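Glutathione s-transferase I (Zea mays, PDB 1AXD) catalyses the conjugation of glutathione to electrophilic compounds, a reaction by which maize detoxifies herbicides. Local coordinates at residues M3-A8 and S26-V31; L14-T19 and F65-I70; N103-A108 and K140-Y145; N166-T171 and A191-L196. All blocks are in the same frame, centred on the assembly; numbering follows the deposited sequence.

Interaction 1: residues M3-A8 and S26-V31; sequences MKLYGA and SDYEIV
Lys-4 and Glu-29 are paired on adjacent parallel strands, and their side chains run side by side before meeting at the tips. Glu-29 places CG between its backbone N and carbonyl carbon (chi1 60°), from where its extended chain follows that of Lys-4. The bend at chi2 of Lys-4 brings CD to 3.6 Å from CG of Glu-29, an aliphatic contact beneath the charges. The ion pair itself is long: Lys-4 NZ lies 3.5 Å from Glu-29 OE1, a weak hydrogen bond within a salt bridge. On the same face of the sheet, Val-31 stands beside the Tyr-6 ring, its CB 3.5 Å from CD1 of Tyr-6. The Tyr-6 hydroxyl bonds farther away, to Gln-58.

The opposite face is mainly apolar across this contact. Leu-5 sets CG anti to its backbone N (chi1 -178°), which carries CD2 to 4.0 Å from CE2 of Tyr-28, the two side chains lying alongside. Met-3 CB backs onto Tyr-28 CB at 4.1 Å, and the hydroxyl of Tyr-28 is held by Glu-22.

Five backbone bonds join the two segments, among them Leu-5 N to Glu-29 O at 2.7 Å. The last is given by Gly-7 N to Val-31 O, at a backbone conformation where a beta carbon would collide with the carbonyl oxygen of Tyr-6.

This is the first beta-alpha-beta unit of the thioredoxin-like domain: helix 14-24 connects the strands and packs Leu-21 under Leu-5 and Tyr-28, strand 28-31 ends the sheet on one side, and strand 56-59 bonds antiparallel to the other side of strand 3-6.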
loop_
_atom_site.group_PDB
_atom_site.type_symbol
_atom_site.label_atom_id
_atom_site.label_comp_id
_atom_site.label_asym_id
_atom_site.label_seq_id
_atom_site.Cartn_x
_atom_site.Cartn_y
_atom_site.Cartn_z
ATOM N N MET A 3 17.993 -10.774 -12.696
ATOM C CA MET A 3 17.306 -9.500 -12.524
ATOM C C MET A 3 18.218 -8.646 -11.680
ATOM O O MET A 3 18.909 -9.188 -10.837
ATOM C CB MET A 3 15.989 -9.702 -11.762
ATOM C CG MET A 3 14.994 -10.685 -12.368
ATOM S SD MET A 3 13.466 -10.787 -11.357
ATOM C CE MET A 3 13.582 -12.374 -10.712
ATOM N N LYS A 4 18.254 -7.338 -11.909
ATOM C CA LYS A 4 19.107 -6.468 -11.098
ATOM C C LYS A 4 18.253 -5.710 -10.137
ATOM O O LYS A 4 17.345 -5.017 -10.569
ATOM C CB LYS A 4 19.874 -5.453 -11.952
ATOM C CG LYS A 4 20.421 -5.963 -13.269
ATOM C CD LYS A 4 21.373 -7.113 -13.088
ATOM C CE LYS A 4 21.740 -7.709 -14.434
ATOM N NZ LYS A 4 22.454 -9.007 -14.265
ATOM N N LEU A 5 18.519 -5.852 -8.843
ATOM C CA LEU A 5 17.777 -5.140 -7.809
ATOM C C LEU A 5 18.597 -3.920 -7.443
ATOM O O LEU A 5 19.722 -4.064 -6.990
ATOM C CB LEU A 5 17.551 -6.043 -6.589
ATOM C CG LEU A 5 16.747 -5.527 -5.391
ATOM C CD1 LEU A 5 15.293 -5.164 -5.796
ATOM C CD2 LEU A 5 16.738 -6.636 -4.329
ATOM N N TYR A 6 18.041 -2.734 -7.654
ATOM C CA TYR A 6 18.748 -1.498 -7.379
ATOM C C TYR A 6 18.525 -0.931 -6.022
ATOM O O TYR A 6 17.382 -0.727 -5.635
ATOM C CB TYR A 6 18.383 -0.470 -8.440
ATOM C CG TYR A 6 18.837 -0.864 -9.822
ATOM C CD1 TYR A 6 20.162 -0.691 -10.199
ATOM C CD2 TYR A 6 17.946 -1.397 -10.755
ATOM C CE1 TYR A 6 20.599 -1.026 -11.462
ATOM C CE2 TYR A 6 18.374 -1.743 -12.033
ATOM C CZ TYR A 6 19.709 -1.546 -12.375
ATOM O OH TYR A 6 20.184 -1.830 -13.632
ATOM N N GLY A 7 19.612 -0.650 -5.310
ATOM C CA GLY A 7 19.515 -0.078 -3.981
ATOM C C GLY A 7 20.588 -0.594 -3.049
ATOM O O GLY A 7 21.135 -1.660 -3.273
ATOM N N ALA A 8 20.882 0.170 -2.001
ATOM C CA ALA A 8 21.882 -0.212 -1.007
ATOM C C ALA A 8 21.248 -1.137 0.012
ATOM O O ALA A 8 20.245 -0.767 0.591
ATOM C CB ALA A 8 22.447 1.051 -0.332
ATOM N N SER A 26 14.545 -16.640 -7.135
ATOM C CA SER A 26 14.831 -15.860 -8.334
ATOM C C SER A 26 16.296 -15.648 -8.590
ATOM O O SER A 26 17.094 -15.693 -7.658
ATOM C CB SER A 26 14.148 -14.502 -8.244
ATOM O OG SER A 26 12.761 -14.650 -8.056
ATOM N N ASP A 27 16.639 -15.404 -9.852
ATOM C CA ASP A 27 18.017 -15.144 -10.260
ATOM C C ASP A 27 18.148 -13.637 -10.195
ATOM O O ASP A 27 17.473 -12.954 -10.948
ATOM C CB ASP A 27 18.234 -15.642 -11.701
ATOM C CG ASP A 27 19.702 -15.945 -12.019
ATOM O OD1 ASP A 27 20.572 -15.796 -11.128
ATOM O OD2 ASP A 27 19.981 -16.349 -13.172
ATOM N N TYR A 28 18.964 -13.116 -9.289
ATOM C CA TYR A 28 19.104 -11.671 -9.181
ATOM C C TYR A 28 20.374 -11.240 -8.490
ATOM O O TYR A 28 21.019 -12.048 -7.824
ATOM C CB TYR A 28 17.908 -11.079 -8.414
ATOM C CG TYR A 28 18.080 -11.118 -6.904
ATOM C CD1 TYR A 28 17.866 -12.297 -6.190
ATOM C CD2 TYR A 28 18.507 -9.991 -6.198
ATOM C CE1 TYR A 28 18.075 -12.357 -4.824
ATOM C CE2 TYR A 28 18.719 -10.044 -4.825
ATOM C CZ TYR A 28 18.499 -11.235 -4.150
ATOM O OH TYR A 28 18.680 -11.301 -2.791
ATOM N N GLU A 29 20.696 -9.961 -8.612
ATOM C CA GLU A 29 21.862 -9.393 -7.969
ATOM C C GLU A 29 21.527 -7.995 -7.546
ATOM O O GLU A 29 20.617 -7.408 -8.099
ATOM C CB GLU A 29 23.069 -9.412 -8.904
ATOM C CG GLU A 29 22.901 -8.641 -10.180
ATOM C CD GLU A 29 24.127 -8.743 -11.060
ATOM O OE1 GLU A 29 24.439 -9.863 -11.526
ATOM O OE2 GLU A 29 24.780 -7.700 -11.280
ATOM N N ILE A 30 22.222 -7.476 -6.546
ATOM C CA ILE A 30 21.953 -6.133 -6.064
ATOM C C ILE A 30 22.942 -5.167 -6.633
ATOM O O ILE A 30 24.092 -5.520 -6.809
ATOM C CB ILE A 30 21.993 -6.072 -4.522
ATOM C CG1 ILE A 30 21.160 -7.214 -3.941
ATOM C CG2 ILE A 30 21.458 -4.701 -4.021
ATOM C CD1 ILE A 30 21.116 -7.242 -2.431
ATOM N N VAL A 31 22.493 -3.957 -6.925
ATOM C CA VAL A 31 23.339 -2.916 -7.476
ATOM C C VAL A 31 23.183 -1.743 -6.551
ATOM O O VAL A 31 22.148 -1.099 -6.564
ATOM C CB VAL A 31 22.881 -2.571 -8.913
ATOM C CG1 VAL A 31 23.658 -1.374 -9.484
ATOM C CG2 VAL A 31 23.073 -3.795 -9.816
#

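Interaction 2: residues L14-T19 and F65-I70; sequences LTRCAT and FESRAI
Arg-16 sends CG anti to its backbone N (chi1 -175°) and then bends at chi3, while Arg-68 sets CG anti to its carbonyl carbon and stays extended as far as NE; together these torsions lay one guanidinium on the other. The planes are 22° apart and the centres 4.0 Å. The stack is offset, since NH2 of Arg-68 sits over the rim of the Arg-16 group, 3.4 Å from NH1 of Arg-16. At the edge of the same guanidinium, in its plane, lies Ser-67 OG, which takes a weak, bent hydrogen bond from Arg-16 NH1 at 3.0 Å. Beside the polar groups the helices meet through Cys-17, whose SG rests 3.7 Å from CA of Ser-67 and 4.0 Å from CB of Ile-70.

The stronger partner of Ser-67 OG is the backbone of the bound glutathione derivative, which Glu-66 OE1 also holds; a glutamate or glutamine followed by serine at the start of this helix is a familiar glutathione-binding feature of the family. An alanine in place of Arg-16 would probably leave the Arg-68 guanidinium without its stacking partner and would remove the weak bond to Ser-67 OG.

Two like charges so close and buried would be expected to repel. Glu-101, salt-bridged to Arg-68 NH2 and weakly paired at long range with Arg-16 NE, probably offsets much of that cost.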
loop_
_atom_site.group_PDB
_atom_site.type_symbol
_atom_site.label_atom_id
_atom_site.label_comp_id
_atom_site.label_asym_id
_atom_site.label_seq_id
_atom_site.Cartn_x
_atom_site.Cartn_y
_atom_site.Cartn_z
ATOM N N LEU A 14 14.527 -2.333 0.340
ATOM C CA LEU A 14 15.165 -3.168 -0.665
ATOM C C LEU A 14 15.269 -4.552 -0.158
ATOM O O LEU A 14 15.258 -5.489 -0.954
ATOM C CB LEU A 14 16.561 -2.654 -0.974
ATOM C CG LEU A 14 16.695 -1.158 -0.786
ATOM C CD1 LEU A 14 18.088 -0.752 -1.117
ATOM C CD2 LEU A 14 15.739 -0.414 -1.671
ATOM N N THR A 15 15.415 -4.708 1.156
ATOM C CA THR A 15 15.510 -6.039 1.724
ATOM C C THR A 15 14.152 -6.681 1.779
ATOM O O THR A 15 14.068 -7.881 1.909
ATOM C CB THR A 15 16.274 -6.056 3.070
ATOM O OG1 THR A 15 15.706 -5.108 3.982
ATOM C CG2 THR A 15 17.738 -5.669 2.826
ATOM N N ARG A 16 13.090 -5.905 1.617
ATOM C CA ARG A 16 11.750 -6.485 1.577
ATOM C C ARG A 16 11.706 -7.243 0.243
ATOM O O ARG A 16 11.226 -8.359 0.199
ATOM C CB ARG A 16 10.672 -5.385 1.624
ATOM C CG ARG A 16 9.246 -5.919 1.718
ATOM C CD ARG A 16 8.214 -4.837 1.987
ATOM N NE ARG A 16 8.431 -4.120 3.246
ATOM C CZ ARG A 16 8.683 -2.815 3.328
ATOM N NH1 ARG A 16 8.757 -2.079 2.231
ATOM N NH2 ARG A 16 8.842 -2.235 4.504
ATOM N N CYS A 17 12.281 -6.648 -0.802
ATOM C CA CYS A 17 12.350 -7.242 -2.130
ATOM C C CYS A 17 13.266 -8.421 -2.115
ATOM O O CYS A 17 12.957 -9.415 -2.753
ATOM C CB CYS A 17 12.893 -6.230 -3.139
ATOM S SG CYS A 17 11.959 -4.718 -3.265
ATOM N N ALA A 18 14.412 -8.305 -1.439
ATOM C CA ALA A 18 15.376 -9.403 -1.365
ATOM C C ALA A 18 14.777 -10.589 -0.708
ATOM O O ALA A 18 15.075 -11.695 -1.110
ATOM C CB ALA A 18 16.659 -8.952 -0.651
ATOM N N THR A 19 13.888 -10.382 0.260
ATOM C CA THR A 19 13.241 -11.491 0.952
ATOM C C THR A 19 12.401 -12.311 0.003
ATOM O O THR A 19 12.511 -13.524 0.003
ATOM C CB THR A 19 12.312 -10.994 2.066
ATOM O OG1 THR A 19 13.014 -10.065 2.892
ATOM C CG2 THR A 19 11.827 -12.180 2.933
ATOM N N PHE A 65 9.279 -0.484 -9.880
ATOM C CA PHE A 65 9.603 0.241 -8.664
ATOM C C PHE A 65 8.485 0.077 -7.677
ATOM O O PHE A 65 7.426 -0.388 -8.064
ATOM C CB PHE A 65 9.959 1.712 -8.924
ATOM C CG PHE A 65 8.955 2.458 -9.737
ATOM C CD1 PHE A 65 8.944 2.351 -11.123
ATOM C CD2 PHE A 65 8.056 3.325 -9.123
ATOM C CE1 PHE A 65 8.057 3.101 -11.889
ATOM C CE2 PHE A 65 7.156 4.087 -9.882
ATOM C CZ PHE A 65 7.160 3.975 -11.265
ATOM N N GLU A 66 8.726 0.481 -6.427
ATOM C CA GLU A 66 7.805 0.330 -5.297
ATOM C C GLU A 66 8.026 -1.077 -4.811
ATOM O O GLU A 66 7.672 -2.014 -5.503
ATOM C CB GLU A 66 6.337 0.573 -5.677
ATOM C CG GLU A 66 5.920 2.037 -5.664
ATOM C CD GLU A 66 5.950 2.657 -4.276
ATOM O OE1 GLU A 66 5.815 1.926 -3.273
ATOM O OE2 GLU A 66 6.092 3.890 -4.176
ATOM N N SER A 67 8.651 -1.216 -3.646
ATOM C CA SER A 67 8.979 -2.510 -3.077
ATOM C C SER A 67 7.900 -3.558 -3.130
ATOM O O SER A 67 8.149 -4.633 -3.658
ATOM C CB SER A 67 9.530 -2.344 -1.651
ATOM O OG SER A 67 8.604 -1.712 -0.785
ATOM N N ARG A 68 6.698 -3.260 -2.655
ATOM C CA ARG A 68 5.650 -4.270 -2.671
ATOM C C ARG A 68 5.231 -4.693 -4.052
ATOM O O ARG A 68 4.845 -5.837 -4.231
ATOM C CB ARG A 68 4.480 -3.837 -1.804
ATOM C CG ARG A 68 4.912 -3.660 -0.354
ATOM C CD ARG A 68 3.932 -2.849 0.479
ATOM N NE ARG A 68 4.488 -2.519 1.791
ATOM C CZ ARG A 68 5.193 -1.424 2.063
ATOM N NH1 ARG A 68 5.433 -0.538 1.114
ATOM N NH2 ARG A 68 5.663 -1.216 3.291
ATOM N N ALA A 69 5.354 -3.814 -5.043
ATOM C CA ALA A 69 5.007 -4.188 -6.411
ATOM C C ALA A 69 6.069 -5.152 -6.899
ATOM O O ALA A 69 5.723 -6.165 -7.482
ATOM C CB ALA A 69 4.920 -2.957 -7.312
ATOM N N ILE A 70 7.340 -4.860 -6.626
ATOM C CA ILE A 70 8.456 -5.725 -7.028
ATOM C C ILE A 70 8.342 -7.096 -6.411
ATOM O O ILE A 70 8.767 -8.064 -7.018
ATOM C CB ILE A 70 9.811 -5.113 -6.613
ATOM C CG1 ILE A 70 10.040 -3.792 -7.364
ATOM C CG2 ILE A 70 10.958 -6.116 -6.878
ATOM C CD1 ILE A 70 11.208 -2.994 -6.860
#

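Interaction 3: residues N103-A108 and K140-Y145; sequences NQYTAA and KVLEVY
Helices 103-108 and 140-145 cross at 139°, nearer antiparallel than parallel, with Tyr-105 and Val-141 at their nearest backbone approach and their axes 10.0 Å apart. They belong to the two long helices, 88-122 and 128-151, that follow each other in the all-helical C-terminal domain of the glutathione transferase fold. The first widens into a pi-type turn at 103-105.

Val-141 points at the other helix and meets the bent chain of Gln-104, CG2 of the valine lying 3.7 Å from CG of the glutamine; Gln-104 also packs on Phe-51 of the second subunit. Tyr-105, with CG anti to its backbone N (chi1 -171°), has CD2 of Leu-142 at its ring edge, 4.0 Å from CE1. Its plane is 25° from that of the Tyr-145 ring, but the two are slid apart and barely overlap.

The hydroxyl of Tyr-105 is hydrogen-bonded to OG1 of Thr-171, so a leucine in its place would probably leave that threonine without this partner and open a gap beside Leu-142.

Tyr-145 OH, hydrogen-bonded to His-167 NE2, lies 3.6 Å from CB of Tyr-105.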
loop_
_atom_site.group_PDB
_atom_site.type_symbol
_atom_site.label_atom_id
_atom_site.label_comp_id
_atom_site.label_asym_id
_atom_site.label_seq_id
_atom_site.Cartn_x
_atom_site.Cartn_y
_atom_site.Cartn_z
ATOM N N ASN A 103 0.011 -0.427 6.007
ATOM C CA ASN A 103 -0.790 0.601 6.660
ATOM C C ASN A 103 -0.994 0.474 8.133
ATOM O O ASN A 103 -1.627 1.340 8.719
ATOM C CB ASN A 103 -2.155 0.649 5.977
ATOM C CG ASN A 103 -2.047 0.669 4.470
ATOM O OD1 ASN A 103 -2.772 -0.022 3.789
ATOM N ND2 ASN A 103 -1.130 1.469 3.949
ATOM N N GLN A 104 -0.457 -0.580 8.740
ATOM C CA GLN A 104 -0.637 -0.815 10.166
ATOM C C GLN A 104 0.632 -1.095 10.897
ATOM O O GLN A 104 1.035 -0.306 11.732
ATOM C CB GLN A 104 -1.574 -2.002 10.353
ATOM C CG GLN A 104 -2.563 -1.837 11.448
ATOM C CD GLN A 104 -3.599 -0.792 11.128
ATOM O OE1 GLN A 104 -4.172 -0.785 10.049
ATOM N NE2 GLN A 104 -3.857 0.090 12.082
ATOM N N TYR A 105 1.263 -2.218 10.585
ATOM C CA TYR A 105 2.485 -2.654 11.251
ATOM C C TYR A 105 3.639 -1.757 11.006
ATOM O O TYR A 105 4.086 -1.087 11.926
ATOM C CB TYR A 105 2.800 -4.070 10.786
ATOM C CG TYR A 105 3.905 -4.791 11.509
ATOM C CD1 TYR A 105 3.640 -5.550 12.649
ATOM C CD2 TYR A 105 5.198 -4.793 11.003
ATOM C CE1 TYR A 105 4.631 -6.298 13.254
ATOM C CE2 TYR A 105 6.198 -5.535 11.603
ATOM C CZ TYR A 105 5.912 -6.286 12.725
ATOM O OH TYR A 105 6.908 -7.026 13.311
ATOM N N THR A 106 4.133 -1.737 9.775
ATOM C CA THR A 106 5.262 -0.893 9.415
ATOM C C THR A 106 5.012 0.575 9.735
ATOM O O THR A 106 5.930 1.244 10.176
ATOM C CB THR A 106 5.610 -1.072 7.935
ATOM O OG1 THR A 106 5.849 -2.462 7.684
ATOM C CG2 THR A 106 6.857 -0.256 7.557
ATOM N N ALA A 107 3.780 1.054 9.566
ATOM C CA ALA A 107 3.440 2.446 9.869
ATOM C C ALA A 107 3.727 2.797 11.333
ATOM O O ALA A 107 4.022 3.951 11.627
ATOM C CB ALA A 107 1.960 2.718 9.525
ATOM N N ALA A 108 3.621 1.823 12.234
ATOM C CA ALA A 108 3.874 2.066 13.646
ATOM C C ALA A 108 5.318 1.865 13.912
ATOM O O ALA A 108 5.876 2.548 14.753
ATOM C CB ALA A 108 3.015 1.124 14.513
ATOM N N LYS A 140 -1.266 -1.924 19.938
ATOM C CA LYS A 140 -2.627 -2.251 19.562
ATOM C C LYS A 140 -2.649 -3.129 18.325
ATOM O O LYS A 140 -3.546 -3.949 18.190
ATOM C CB LYS A 140 -3.431 -0.975 19.338
ATOM C CG LYS A 140 -3.113 0.145 20.335
ATOM C CD LYS A 140 -3.027 -0.363 21.784
ATOM C CE LYS A 140 -2.387 0.680 22.720
ATOM N NZ LYS A 140 -2.087 0.155 24.098
ATOM N N VAL A 141 -1.664 -2.974 17.442
ATOM C CA VAL A 141 -1.586 -3.783 16.230
ATOM C C VAL A 141 -1.189 -5.186 16.578
ATOM O O VAL A 141 -1.723 -6.124 15.999
ATOM C CB VAL A 141 -0.540 -3.237 15.226
ATOM C CG1 VAL A 141 -0.429 -4.182 14.016
ATOM C CG2 VAL A 141 -0.905 -1.813 14.771
ATOM N N LEU A 142 -0.224 -5.343 17.479
ATOM C CA LEU A 142 0.231 -6.671 17.876
ATOM C C LEU A 142 -0.861 -7.463 18.561
ATOM O O LEU A 142 -0.883 -8.667 18.416
ATOM C CB LEU A 142 1.501 -6.592 18.730
ATOM C CG LEU A 142 2.779 -6.113 18.022
ATOM C CD1 LEU A 142 3.913 -5.944 19.044
ATOM C CD2 LEU A 142 3.198 -7.103 16.915
ATOM N N GLU A 143 -1.762 -6.807 19.286
ATOM C CA GLU A 143 -2.883 -7.507 19.928
ATOM C C GLU A 143 -3.739 -8.210 18.856
ATOM O O GLU A 143 -4.211 -9.318 19.087
ATOM C CB GLU A 143 -3.764 -6.526 20.708
ATOM C CG GLU A 143 -3.183 -6.072 22.036
ATOM C CD GLU A 143 -4.109 -5.120 22.809
ATOM O OE1 GLU A 143 -5.350 -5.283 22.736
ATOM O OE2 GLU A 143 -3.591 -4.207 23.498
ATOM N N VAL A 144 -3.938 -7.547 17.715
ATOM C CA VAL A 144 -4.712 -8.089 16.595
ATOM C C VAL A 144 -3.966 -9.217 15.961
ATOM O O VAL A 144 -4.569 -10.233 15.655
ATOM C CB VAL A 144 -4.978 -7.021 15.538
ATOM C CG1 VAL A 144 -5.617 -7.657 14.296
ATOM C CG2 VAL A 144 -5.882 -5.930 16.117
ATOM N N TYR A 145 -2.673 -9.022 15.713
ATOM C CA TYR A 145 -1.849 -10.073 15.137
ATOM C C TYR A 145 -1.879 -11.267 16.041
ATOM O O TYR A 145 -1.922 -12.380 15.555
ATOM C CB TYR A 145 -0.403 -9.601 14.947
ATOM C CG TYR A 145 -0.144 -8.865 13.648
ATOM C CD1 TYR A 145 -0.932 -7.783 13.263
ATOM C CD2 TYR A 145 0.898 -9.250 12.808
ATOM C CE1 TYR A 145 -0.688 -7.099 12.072
ATOM C CE2 TYR A 145 1.155 -8.576 11.614
ATOM C CZ TYR A 145 0.357 -7.498 11.246
ATOM O OH TYR A 145 0.597 -6.835 10.057
#

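Interaction 4: residues N166-T171 and A191-L196; sequences NHVSVT and AWWSGL
Trp-193 receives Thr-171 on one face of its indole and Val-168 at its edge. The methyl CG2 of Thr-171 stands 3.7 Å from the centroid of the six-membered ring and only 8° off its normal, a well-centred CH-pi contact. Val-168 comes in near the ring plane, with CB 3.9 Å from CZ3 of Trp-193. Beyond the segments, Phe-175 makes an edge-to-face pair with the same indole.

Trp-192 behaves differently: it offers an edge to the imidazole of His-167, in a T-shaped pair with planes at 83°. Its leading atom, CH2, is 4.0 Å from His-167 CG and lies over the imidazole face, nearer its margin than its middle. Leu-196, one turn along the helix, lays CD1 over a face of Trp-192 and with the same methyl touches Val-168 CG1 at 4.3 Å.

Thr-171 owes its pose to a division of labour between its branches. With CG2 anti to the backbone N, the methyl reaches Trp-193 while OG1 turns back to donate to His-167 O at 2.7 Å. Thr-171 N bonds the same oxygen from the other face of its plane. The polar ends of His-167 and Thr-171 are bonded to tyrosines of neighbouring helices, and Trp-192 NE1 to Asp-164.

The result is an aromatic-rich core of the C-terminal helical domain characteristic of glutathione transferases, in which the short helix 168-174 is buried between helix 187-198, helix 88-122 and helix 14-24 of the thioredoxin-like domain.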
loop_
_atom_site.group_PDB
_atom_site.type_symbol
_atom_site.label_atom_id
_atom_site.label_comp_id
_atom_site.label_asym_id
_atom_site.label_seq_id
_atom_site.Cartn_x
_atom_site.Cartn_y
_atom_site.Cartn_z
ATOM N N ASN A 166 6.641 -10.118 3.723
ATOM C CA ASN A 166 6.674 -8.659 3.665
ATOM C C ASN A 166 6.952 -7.983 4.998
ATOM O O ASN A 166 7.187 -6.785 5.018
ATOM C CB ASN A 166 5.366 -8.133 3.067
ATOM C CG ASN A 166 5.352 -8.160 1.539
ATOM O OD1 ASN A 166 6.216 -8.752 0.914
ATOM N ND2 ASN A 166 4.359 -7.499 0.942
ATOM N N HIS A 167 6.897 -8.737 6.098
ATOM C CA HIS A 167 7.148 -8.210 7.446
ATOM C C HIS A 167 8.561 -8.460 7.926
ATOM O O HIS A 167 8.926 -7.921 8.948
ATOM C CB HIS A 167 6.251 -8.905 8.472
ATOM C CG HIS A 167 4.805 -8.526 8.413
ATOM N ND1 HIS A 167 3.892 -9.182 7.614
ATOM C CD2 HIS A 167 4.095 -7.619 9.124
ATOM C CE1 HIS A 167 2.683 -8.695 7.835
ATOM N NE2 HIS A 167 2.779 -7.746 8.748
ATOM N N VAL A 168 9.358 -9.268 7.236
ATOM C CA VAL A 168 10.671 -9.552 7.773
ATOM C C VAL A 168 11.667 -8.452 7.846
ATOM O O VAL A 168 12.163 -8.211 8.937
ATOM C CB VAL A 168 11.306 -10.885 7.232
ATOM C CG1 VAL A 168 10.240 -11.978 7.087
ATOM C CG2 VAL A 168 12.077 -10.674 5.955
ATOM N N SER A 169 11.915 -7.733 6.743
ATOM C CA SER A 169 12.916 -6.654 6.718
ATOM C C SER A 169 12.799 -5.628 7.835
ATOM O O SER A 169 13.823 -5.200 8.346
ATOM C CB SER A 169 12.961 -5.962 5.354
ATOM O OG SER A 169 11.723 -5.347 5.065
ATOM N N VAL A 170 11.589 -5.199 8.185
ATOM C CA VAL A 170 11.447 -4.253 9.288
ATOM C C VAL A 170 11.553 -4.950 10.615
ATOM O O VAL A 170 12.095 -4.367 11.544
ATOM C CB VAL A 170 10.111 -3.474 9.273
ATOM C CG1 VAL A 170 10.096 -2.467 8.122
ATOM C CG2 VAL A 170 8.925 -4.429 9.193
ATOM N N THR A 171 11.053 -6.182 10.716
ATOM C CA THR A 171 11.097 -6.909 11.976
ATOM C C THR A 171 12.473 -7.335 12.322
ATOM O O THR A 171 12.813 -7.338 13.487
ATOM C CB THR A 171 10.120 -8.087 12.001
ATOM O OG1 THR A 171 8.832 -7.622 11.593
ATOM C CG2 THR A 171 9.970 -8.632 13.432
ATOM N N ALA A 191 6.166 -16.905 18.205
ATOM C CA ALA A 191 6.373 -18.212 17.584
ATOM C C ALA A 191 6.453 -18.036 16.097
ATOM O O ALA A 191 7.372 -18.544 15.475
ATOM C CB ALA A 191 5.221 -19.155 17.969
ATOM N N TRP A 192 5.487 -17.307 15.550
ATOM C CA TRP A 192 5.390 -16.986 14.125
ATOM C C TRP A 192 6.687 -16.392 13.601
ATOM O O TRP A 192 7.172 -16.825 12.563
ATOM C CB TRP A 192 4.231 -15.994 13.935
ATOM C CG TRP A 192 4.163 -15.313 12.608
ATOM C CD1 TRP A 192 3.794 -15.867 11.416
ATOM C CD2 TRP A 192 4.430 -13.932 12.345
ATOM N NE1 TRP A 192 3.811 -14.916 10.431
ATOM C CE2 TRP A 192 4.198 -13.717 10.973
ATOM C CE3 TRP A 192 4.836 -12.851 13.142
ATOM C CZ2 TRP A 192 4.360 -12.463 10.373
ATOM C CZ3 TRP A 192 4.994 -11.610 12.552
ATOM C CH2 TRP A 192 4.755 -11.425 11.180
ATOM N N TRP A 193 7.231 -15.412 14.316
ATOM C CA TRP A 193 8.477 -14.765 13.930
ATOM C C TRP A 193 9.648 -15.720 13.978
ATOM O O TRP A 193 10.565 -15.578 13.189
ATOM C CB TRP A 193 8.739 -13.562 14.837
ATOM C CG TRP A 193 10.048 -12.902 14.586
ATOM C CD1 TRP A 193 11.028 -12.662 15.496
ATOM C CD2 TRP A 193 10.547 -12.446 13.323
ATOM N NE1 TRP A 193 12.114 -12.094 14.878
ATOM C CE2 TRP A 193 11.846 -11.952 13.543
ATOM C CE3 TRP A 193 10.021 -12.411 12.023
ATOM C CZ2 TRP A 193 12.631 -11.433 12.514
ATOM C CZ3 TRP A 193 10.804 -11.894 11.000
ATOM C CH2 TRP A 193 12.094 -11.415 11.253
ATOM N N SER A 194 9.641 -16.660 14.914
ATOM C CA SER A 194 10.726 -17.635 15.014
ATOM C C SER A 194 10.643 -18.590 13.847
ATOM O O SER A 194 11.670 -18.938 13.274
ATOM C CB SER A 194 10.625 -18.415 16.328
ATOM O OG SER A 194 10.507 -17.537 17.434
ATOM N N GLY A 195 9.430 -19.002 13.492
ATOM C CA GLY A 195 9.265 -19.915 12.381
ATOM C C GLY A 195 9.849 -19.318 11.122
ATOM O O GLY A 195 10.536 -19.991 10.372
ATOM N N LEU A 196 9.569 -18.036 10.912
ATOM C CA LEU A 196 10.065 -17.316 9.748
ATOM C C LEU A 196 11.537 -17.185 9.808
ATOM O O LEU A 196 12.179 -17.356 8.795
ATOM C CB LEU A 196 9.429 -15.922 9.644
ATOM C CG LEU A 196 7.948 -15.822 9.259
ATOM C CD1 LEU A 196 7.502 -14.362 9.333
ATOM C CD2 LEU A 196 7.705 -16.365 7.844
#

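Overall arrangement
The four contacts illustrate how chemistry follows place in the fold. Interaction 1, partly buried at the sheet edge, rests on backbone hydrogen bonds and apolar side chains, with a weak ion pair on its outer face; the other three are buried. Interactions 1 and 2 share the thioredoxin-like domain, where Leu-5 CD1 packs on Cys-17 CB, and helix 14-24 joins the strands of the first. Interaction 2 is the charged one, beside the ligand, whereas interactions 3 and 4 are aromatic and apolar and lie in the helical domain, bonded to each other through tyrosine hydroxyls. Arg-16 and Thr-15 against Ser-169 bring interactions 2 and 4 together across the two domains. Interactions 2 and 3 also touch the second subunit.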